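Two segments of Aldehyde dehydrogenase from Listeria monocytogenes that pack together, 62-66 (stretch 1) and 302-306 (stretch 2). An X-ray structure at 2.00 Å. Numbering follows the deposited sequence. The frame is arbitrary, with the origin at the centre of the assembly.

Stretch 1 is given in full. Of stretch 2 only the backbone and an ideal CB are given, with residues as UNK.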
# COMPACT_ATOMS: atom_id res chain seq x y z
N THR A 62 6.60 31.05 -7.65
CA THR A 62 7.36 30.00 -8.34
C THR A 62 7.89 30.47 -9.68
O THR A 62 8.94 30.00 -10.15
CB THR A 62 6.52 28.72 -8.58
OG1 THR A 62 5.39 29.01 -9.41
CG2 THR A 62 6.04 28.11 -7.26
N GLY A 63 7.16 31.38 -10.31
CA GLY A 63 7.42 31.77 -11.70
C GLY A 63 6.88 30.78 -12.73
O GLY A 63 7.07 31.00 -13.93
N PHE A 64 6.24 29.71 -12.28
CA PHE A 64 5.71 28.70 -13.20
C PHE A 64 4.30 29.06 -13.64
O PHE A 64 3.55 29.70 -12.92
CB PHE A 64 5.62 27.27 -12.59
CG PHE A 64 6.92 26.73 -12.02
CD1 PHE A 64 8.16 27.22 -12.41
CD2 PHE A 64 6.87 25.69 -11.10
CE1 PHE A 64 9.33 26.71 -11.87
CE2 PHE A 64 8.04 25.16 -10.55
CZ PHE A 64 9.27 25.67 -10.94
N GLY A 65 3.98 28.60 -14.84
CA GLY A 65 2.61 28.49 -15.31
C GLY A 65 1.89 29.73 -15.76
O GLY A 65 2.49 30.77 -16.02
N ILE A 66 0.57 29.58 -15.86
CA ILE A 66 -0.33 30.62 -16.35
C ILE A 66 -1.36 30.87 -15.24
O ILE A 66 -1.97 29.92 -14.73
CB ILE A 66 -1.01 30.18 -17.66
CG1 ILE A 66 0.03 29.98 -18.76
CG2 ILE A 66 -2.07 31.19 -18.12
CD1 ILE A 66 -0.46 29.19 -19.97
N UNK A 302 13.45 25.35 -17.57
CA UNK A 302 12.39 25.26 -18.58
C UNK A 302 11.00 25.03 -17.97
O UNK A 302 9.99 25.25 -18.65
CB UNK A 302 12.71 24.13 -19.56
N UNK A 303 10.96 24.62 -16.70
CA UNK A 303 9.74 24.10 -16.06
C UNK A 303 8.67 25.17 -15.89
O UNK A 303 8.90 26.21 -15.27
CB UNK A 303 10.08 23.50 -14.69
N UNK A 304 7.50 24.91 -16.49
CA UNK A 304 6.35 25.81 -16.42
C UNK A 304 6.52 27.15 -17.10
O UNK A 304 5.82 28.12 -16.76
CB UNK A 304 6.00 26.06 -14.95
N UNK A 305 7.45 27.22 -18.07
CA UNK A 305 7.75 28.49 -18.73
C UNK A 305 7.16 28.53 -20.13
O UNK A 305 6.92 27.50 -20.75
CB UNK A 305 9.26 28.72 -18.79
N UNK A 306 6.93 29.75 -20.62
CA UNK A 306 6.39 29.95 -21.95
C UNK A 306 7.36 29.51 -23.06
O UNK A 306 8.57 29.41 -22.83
CB UNK A 306 6.02 31.42 -22.13

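Position 302 offers little to argue from. Its phi/psi of -91/-17 is open to most residues, and no atom of stretch 1 lies within 5.5 Å of the ideal CB, so the contact leaves the side chain unspecified. The deposited residue is Ile-302, with chi1 at 67° (p) and chi2 at 162° (t); the closest approach of its side chain to stretch 1 is 8.8 Å, from Ile-302 CG1 to Phe-64 CE1. Its contribution is made by the backbone: it opens a type II beta turn that runs to position 305, whose N donates to Ile-302 O at 3.3 Å.

At position 303, phi/psi is -67/121, as expected for the second residue of such a turn. CA-to-CB points sideways, and the ideal CB stands 4.3 Å from Phe-64 CE1, close to the aromatic ring. The ring offers an apolar surface and no polar partner, so a compact aliphatic side chain would suit; valine, isoleucine, leucine or alanine are all reasonable, and proline is compatible with the phi value. The residue is Val-303, with chi1 at 172° (t). Its CG1 lies 4.0 Å from the centroid of the Phe-64 ring and 12° off the ring normal, a CH-pi contact over the face. The backbone also approaches this ring, with Val-303 O 3.1 Å from Phe-64 CD1.

Position 304 is the most tightly determined. Its phi/psi of 65/23 by itself favours glycine, and the ideal CB points toward stretch 1, where it would clash with Phe-64 CB at 2.7 Å and sit tightly against Gly-65 N at 3.2 Å. Asparagine and aspartate sometimes tolerate positive phi, but they too carry a CB, so both lines of evidence leave glycine. The residue is indeed Gly-304. Without a side chain the two backbones can come close, the CA atoms of Phe-64 and Gly-304 being 4.4 Å apart, and Gly-65 N donates a hydrogen bond to Gly-304 O at 2.7 Å with an N-H...acceptor angle of 166°, short and nearly linear.

At position 305, CA-to-CB points away and no atom of stretch 1 is within 5.5 Å of the ideal CB, so a short side chain would make no contact here. The carbonyl oxygens of Thr-62 and Gly-63 are nevertheless acceptors that a long donor could seek by folding back; lysine, arginine or perhaps glutamine could attempt this. The residue is Lys-305. Its chi1 and chi2 are both m (-59° each), followed by t at chi3 and chi4, and this path brings NZ to Gly-63 O, to which it donates a hydrogen bond at 3.1 Å. A water extends the link: it donates to Thr-62 O at 2.8 Å and accepts a weak bond from Lys-305 NZ at 3.2 Å.

Position 306 points sideways, with nothing of stretch 1 within 5.5 Å of its ideal CB. It immediately precedes a helix, where serine, threonine, aspartate or asparagine commonly serve as N-caps. Ser-306, with chi1 at 76° (p), caps a backbone N just past the stretch.

Stretch 2 (302-306) IVGKS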
# COMPACT_ATOMS: atom_id res chain seq x y z
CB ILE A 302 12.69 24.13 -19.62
CG1 ILE A 302 12.64 22.74 -18.96
CG2 ILE A 302 14.01 24.39 -20.33
CD1 ILE A 302 12.49 21.56 -19.93
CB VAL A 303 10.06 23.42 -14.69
CG1 VAL A 303 8.77 23.06 -13.94
CG2 VAL A 303 10.92 22.16 -14.91
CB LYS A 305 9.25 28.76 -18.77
CG LYS A 305 9.95 28.84 -17.40
CD LYS A 305 9.36 29.92 -16.50
CE LYS A 305 10.42 30.47 -15.54
NZ LYS A 305 9.96 31.69 -14.81
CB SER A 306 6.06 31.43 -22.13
OG SER A 306 7.26 32.15 -22.33
O HOH W 1 10.98 30.45 -12.00
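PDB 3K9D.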